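Local coordinates for lipolytic protein G-D-S-L family (Veillonella parvula DSM 2008, PDB 4RW0) that probably hydrolyses ester bonds of lipids or other acyl substrates as a GDSL-type, SGNH-fold hydrolase, at residues I140-A152 and L173-L185. Numbering follows the deposited sequence.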
loop_
_atom_site.group_PDB
_atom_site.type_symbol
_atom_site.label_atom_id
_atom_site.label_comp_id
_atom_site.label_asym_id
_atom_site.label_seq_id
_atom_site.Cartn_x
_atom_site.Cartn_y
_atom_site.Cartn_z
ATOM N N ILE A 140 -11.324 -9.738 1.364
ATOM C CA ILE A 140 -10.375 -8.747 1.908
ATOM C C ILE A 140 -10.591 -7.445 1.186
ATOM O O ILE A 140 -10.636 -7.432 -0.017
ATOM C CB ILE A 140 -8.942 -9.210 1.642
ATOM C CG1 ILE A 140 -8.663 -10.472 2.459
ATOM C CG2 ILE A 140 -7.917 -8.124 1.955
ATOM C CD1 ILE A 140 -7.455 -11.206 1.944
ATOM N N LYS A 141 -10.658 -6.352 1.915
ATOM C CA LYS A 141 -10.753 -5.037 1.275
ATOM C C LYS A 141 -9.515 -4.611 0.523
ATOM O O LYS A 141 -8.423 -4.897 0.945
ATOM C CB LYS A 141 -11.132 -4.012 2.300
ATOM C CG LYS A 141 -12.635 -3.898 2.386
ATOM C CD LYS A 141 -13.006 -2.977 3.498
ATOM C CE LYS A 141 -13.009 -3.731 4.807
ATOM N NZ LYS A 141 -14.368 -4.273 5.064
ATOM N N VAL A 142 -9.723 -3.991 -0.641
ATOM C CA VAL A 142 -8.697 -3.523 -1.529
ATOM C C VAL A 142 -8.778 -1.983 -1.722
ATOM O O VAL A 142 -9.851 -1.417 -1.891
ATOM C CB VAL A 142 -8.805 -4.196 -2.900
ATOM C CG1 VAL A 142 -7.890 -3.544 -3.908
ATOM C CG2 VAL A 142 -8.458 -5.652 -2.784
ATOM N N ILE A 143 -7.628 -1.323 -1.690
ATOM C CA ILE A 143 -7.522 0.069 -2.111
ATOM C C ILE A 143 -6.751 0.187 -3.426
ATOM O O ILE A 143 -5.533 -0.042 -3.483
ATOM C CB ILE A 143 -6.868 0.974 -1.014
ATOM C CG1 ILE A 143 -7.539 0.798 0.346
ATOM C CG2 ILE A 143 -6.856 2.449 -1.493
ATOM C CD1 ILE A 143 -6.785 1.457 1.512
ATOM N N ASP A 144 -7.453 0.557 -4.497
ATOM C CA ASP A 144 -6.877 0.566 -5.859
ATOM C C ASP A 144 -6.216 1.887 -6.130
ATOM O O ASP A 144 -6.768 2.740 -6.876
ATOM C CB ASP A 144 -7.956 0.282 -6.940
ATOM C CG ASP A 144 -7.374 0.158 -8.355
ATOM O OD1 ASP A 144 -6.145 0.209 -8.600
ATOM O OD2 ASP A 144 -8.169 0.014 -9.294
ATOM N N PHE A 145 -5.017 2.090 -5.564
ATOM C CA PHE A 145 -4.298 3.323 -5.829
ATOM C C PHE A 145 -3.871 3.441 -7.270
ATOM O O PHE A 145 -3.728 4.556 -7.815
ATOM C CB PHE A 145 -3.075 3.417 -4.940
ATOM C CG PHE A 145 -3.366 3.503 -3.457
ATOM C CD1 PHE A 145 -3.926 4.656 -2.886
ATOM C CD2 PHE A 145 -3.001 2.458 -2.600
ATOM C CE1 PHE A 145 -4.113 4.759 -1.530
ATOM C CE2 PHE A 145 -3.192 2.564 -1.239
ATOM C CZ PHE A 145 -3.758 3.721 -0.689
ATOM N N TYR A 146 -3.586 2.293 -7.890
ATOM C CA TYR A 146 -3.057 2.274 -9.227
ATOM C C TYR A 146 -3.998 3.082 -10.169
ATOM O O TYR A 146 -3.536 3.961 -10.907
ATOM C CB TYR A 146 -2.958 0.823 -9.799
ATOM C CG TYR A 146 -2.414 0.785 -11.221
ATOM C CD1 TYR A 146 -3.231 0.996 -12.326
ATOM C CD2 TYR A 146 -1.081 0.566 -11.457
ATOM C CE1 TYR A 146 -2.719 1.027 -13.618
ATOM C CE2 TYR A 146 -0.573 0.605 -12.718
ATOM C CZ TYR A 146 -1.401 0.815 -13.810
ATOM O OH TYR A 146 -0.775 0.847 -15.057
ATOM N N THR A 147 -5.282 2.789 -10.085
ATOM C CA THR A 147 -6.269 3.395 -10.981
ATOM C C THR A 147 -6.430 4.891 -10.728
ATOM O O THR A 147 -6.493 5.708 -11.651
ATOM C CB THR A 147 -7.594 2.674 -10.875
ATOM O OG1 THR A 147 -7.389 1.321 -11.247
ATOM C CG2 THR A 147 -8.626 3.258 -11.891
ATOM N N THR A 148 -6.410 5.266 -9.465
ATOM C CA THR A 148 -6.476 6.657 -9.080
ATOM C C THR A 148 -5.439 7.534 -9.709
ATOM O O THR A 148 -5.758 8.569 -10.285
ATOM C CB THR A 148 -6.401 6.761 -7.513
ATOM O OG1 THR A 148 -7.454 6.016 -6.943
ATOM C CG2 THR A 148 -6.541 8.147 -7.087
ATOM N N LEU A 149 -4.181 7.162 -9.634
ATOM C CA LEU A 149 -3.163 7.956 -10.231
ATOM C C LEU A 149 -3.045 7.781 -11.755
ATOM O O LEU A 149 -2.624 8.733 -12.449
ATOM C CB LEU A 149 -1.818 7.695 -9.583
ATOM C CG LEU A 149 -1.793 8.150 -8.074
ATOM C CD1 LEU A 149 -0.377 8.375 -7.601
ATOM C CD2 LEU A 149 -2.545 9.462 -7.799
ATOM N N PHE A 150 -3.348 6.575 -12.257
ATOM C CA PHE A 150 -3.269 6.345 -13.705
ATOM C C PHE A 150 -4.234 7.285 -14.432
ATOM O O PHE A 150 -3.859 7.958 -15.373
ATOM C CB PHE A 150 -3.624 4.880 -14.050
ATOM C CG PHE A 150 -3.613 4.618 -15.547
ATOM C CD1 PHE A 150 -2.432 4.465 -16.223
ATOM C CD2 PHE A 150 -4.804 4.606 -16.285
ATOM C CE1 PHE A 150 -2.425 4.257 -17.618
ATOM C CE2 PHE A 150 -4.806 4.430 -17.684
ATOM C CZ PHE A 150 -3.621 4.227 -18.332
ATOM N N GLU A 151 -5.451 7.331 -13.953
ATOM C CA GLU A 151 -6.506 8.210 -14.554
ATOM C C GLU A 151 -6.194 9.679 -14.429
ATOM O O GLU A 151 -6.349 10.463 -15.381
ATOM C CB GLU A 151 -7.858 7.890 -13.951
ATOM C CG GLU A 151 -8.325 6.517 -14.412
ATOM C CD GLU A 151 -9.680 6.090 -13.883
ATOM O OE1 GLU A 151 -10.270 6.758 -13.002
ATOM O OE2 GLU A 151 -10.157 5.030 -14.349
ATOM N N ALA A 152 -5.660 10.067 -13.284
ATOM C CA ALA A 152 -5.344 11.449 -13.070
ATOM C C ALA A 152 -4.217 11.859 -13.955
ATOM O O ALA A 152 -4.218 12.964 -14.603
ATOM C CB ALA A 152 -4.956 11.666 -11.598
ATOM N N LEU A 173 -4.660 12.554 -3.644
ATOM C CA LEU A 173 -5.616 11.719 -4.356
ATOM C C LEU A 173 -5.633 10.282 -3.796
ATOM O O LEU A 173 -6.675 9.664 -3.661
ATOM C CB LEU A 173 -5.317 11.699 -5.847
ATOM C CG LEU A 173 -5.521 13.062 -6.571
ATOM C CD1 LEU A 173 -5.138 13.013 -8.053
ATOM C CD2 LEU A 173 -6.942 13.554 -6.441
HETATM N N MSE A 174 -4.464 9.787 -3.409
HETATM C CA MSE A 174 -4.374 8.436 -2.800
HETATM C C MSE A 174 -5.074 8.439 -1.496
HETATM O O MSE A 174 -5.803 7.550 -1.221
HETATM C CB MSE A 174 -2.887 8.038 -2.676
HETATM C CG MSE A 174 -2.195 7.664 -3.951
HETATM SE SE MSE A 174 -0.286 7.235 -3.604
HETATM C CE MSE A 174 -0.452 5.490 -2.667
ATOM N N ALA A 175 -4.905 9.486 -0.695
ATOM C CA ALA A 175 -5.556 9.574 0.628
ATOM C C ALA A 175 -7.074 9.527 0.483
ATOM O O ALA A 175 -7.732 8.817 1.204
ATOM C CB ALA A 175 -5.150 10.889 1.339
ATOM N N TYR A 176 -7.602 10.280 -0.464
ATOM C CA TYR A 176 -9.067 10.254 -0.739
ATOM C C TYR A 176 -9.537 8.885 -1.113
ATOM O O TYR A 176 -10.554 8.384 -0.580
ATOM C CB TYR A 176 -9.496 11.294 -1.790
ATOM C CG TYR A 176 -8.954 12.661 -1.574
ATOM C CD1 TYR A 176 -8.758 13.163 -0.317
ATOM C CD2 TYR A 176 -8.715 13.500 -2.636
ATOM C CE1 TYR A 176 -8.254 14.439 -0.104
ATOM C CE2 TYR A 176 -8.245 14.780 -2.446
ATOM C CZ TYR A 176 -7.998 15.225 -1.184
ATOM O OH TYR A 176 -7.504 16.502 -0.984
ATOM N N LYS A 177 -8.786 8.235 -1.964
ATOM C CA LYS A 177 -9.177 6.896 -2.372
ATOM C C LYS A 177 -9.091 5.916 -1.190
ATOM O O LYS A 177 -9.970 5.118 -1.030
ATOM C CB LYS A 177 -8.257 6.418 -3.455
ATOM C CG LYS A 177 -8.611 5.069 -4.029
ATOM C CD LYS A 177 -9.980 5.091 -4.712
ATOM C CE LYS A 177 -10.027 4.008 -5.754
ATOM N NZ LYS A 177 -11.259 4.207 -6.557
ATOM N N ALA A 178 -8.081 6.050 -0.313
ATOM C CA ALA A 178 -7.967 5.144 0.897
ATOM C C ALA A 178 -9.087 5.424 1.885
ATOM O O ALA A 178 -9.651 4.521 2.505
ATOM C CB ALA A 178 -6.625 5.412 1.593
ATOM N N LEU A 179 -9.459 6.687 2.016
ATOM C CA LEU A 179 -10.575 7.059 2.850
ATOM C C LEU A 179 -11.943 6.490 2.449
ATOM O O LEU A 179 -12.814 6.318 3.305
ATOM C CB LEU A 179 -10.666 8.580 3.018
ATOM C CG LEU A 179 -9.559 9.274 3.862
ATOM C CD1 LEU A 179 -9.638 10.801 3.772
ATOM C CD2 LEU A 179 -9.689 8.853 5.285
ATOM N N GLU A 180 -12.107 6.101 1.206
ATOM C CA GLU A 180 -13.337 5.458 0.822
ATOM C C GLU A 180 -13.449 4.111 1.544
ATOM O O GLU A 180 -14.547 3.697 1.840
ATOM C CB GLU A 180 -13.424 5.231 -0.654
ATOM C CG GLU A 180 -13.478 6.505 -1.507
ATOM C CD GLU A 180 -13.417 6.179 -3.039
ATOM O OE1 GLU A 180 -13.922 5.112 -3.453
ATOM O OE2 GLU A 180 -12.806 6.956 -3.835
ATOM N N VAL A 181 -12.322 3.479 1.879
ATOM C CA VAL A 181 -12.325 2.182 2.624
ATOM C C VAL A 181 -12.249 2.426 4.083
ATOM O O VAL A 181 -13.085 1.911 4.850
ATOM C CB VAL A 181 -11.128 1.338 2.185
ATOM C CG1 VAL A 181 -10.812 0.196 3.184
ATOM C CG2 VAL A 181 -11.349 0.807 0.800
ATOM N N PHE A 182 -11.312 3.281 4.536
ATOM C CA PHE A 182 -11.084 3.451 5.971
ATOM C C PHE A 182 -12.246 4.064 6.718
ATOM O O PHE A 182 -12.432 3.802 7.914
ATOM C CB PHE A 182 -9.835 4.306 6.308
ATOM C CG PHE A 182 -8.523 3.731 5.835
ATOM C CD1 PHE A 182 -8.255 2.362 5.898
ATOM C CD2 PHE A 182 -7.527 4.569 5.411
ATOM C CE1 PHE A 182 -7.015 1.867 5.493
ATOM C CE2 PHE A 182 -6.296 4.077 4.974
ATOM C CZ PHE A 182 -6.056 2.719 5.018
ATOM N N THR A 183 -12.981 4.942 6.056
ATOM C CA THR A 183 -14.106 5.624 6.668
ATOM C C THR A 183 -15.288 4.683 6.950
ATOM O O THR A 183 -16.096 4.937 7.827
ATOM C CB THR A 183 -14.545 6.817 5.770
ATOM O OG1 THR A 183 -13.509 7.804 5.808
ATOM C CG2 THR A 183 -15.690 7.458 6.326
ATOM N N ARG A 184 -15.395 3.611 6.207
ATOM C CA ARG A 184 -16.493 2.701 6.351
ATOM C C ARG A 184 -16.173 1.556 7.329
ATOM O O ARG A 184 -16.988 0.669 7.499
ATOM C CB ARG A 184 -16.834 2.103 4.980
ATOM C CG ARG A 184 -17.526 3.010 3.960
ATOM C CD ARG A 184 -17.774 2.177 2.688
ATOM N NE ARG A 184 -18.434 2.877 1.575
ATOM C CZ ARG A 184 -19.737 2.803 1.271
ATOM N NH1 ARG A 184 -20.579 2.078 2.008
ATOM N NH2 ARG A 184 -20.210 3.478 0.225
ATOM N N LEU A 185 -14.986 1.537 7.931
ATOM C CA LEU A 185 -14.665 0.530 8.942
ATOM C C LEU A 185 -15.300 0.964 10.269
ATOM O O LEU A 185 -15.820 0.105 10.982
ATOM C CB LEU A 185 -13.147 0.343 9.132
ATOM C CG LEU A 185 -12.309 0.105 7.880
ATOM C CD1 LEU A 185 -10.830 0.133 8.258
ATOM C CD2 LEU A 185 -12.635 -1.199 7.187
HETATM O O HOH W 1 -10.214 6.790 -7.951
#
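Phe145 and Met174, a selenomethionine, form the tightly packed, buried side of this contact. The methyl CE of Met174 sits over one face of the Phe145 ring, 3.7 Å from its centroid and 17° off the normal, a CH-pi contact. A bend at chi3 (72°) folds the thioether back, bringing CE closer to the ring than SE. Ile143 CG2 covers the opposite face, offset toward the rim, while Phe145 CE1 lies 3.3 Å from Met174 O. An alanine in place of Phe145 would probably open a gap between Ile143 and Met174 and leave the Met174 methyl free to swing. Ile143 continues the apolar seam: its CD1 reaches Ala178 CB, and its CG1 packs 3.8 Å from Val181 CG2. The Ile143 and Phe182 side chains cross at about a right angle, CD1 3.8 Å from Phe182 CZ. Leu149 CD1 meets Met174 CG at 4.1 Å. The outer side is more polar and partly open to solvent. Lys177 lays its methylene chain along Thr148 OG1, and a water bridges the two, accepting from Lys177 NZ at 3.1 Å. At the exposed rim the bent end of Lys141 runs alongside Leu185, pointing the other way, CE closely against CD2 (3.5 Å); its CD touches Val181 CG1. Helix 173-182, the latter part of helix 168-182, runs nearly antiparallel to sheet-edge strand 141-143, their axes 8.4 Å apart at closest. Trp25 touches Met174 and Phe145, Cys29 Ala178, and Phe71 Ile143 and Phe145. The C-terminal helix belongs to one layer of the alpha/beta/alpha sandwich, while Val142 turns to helix 120-138 in the other.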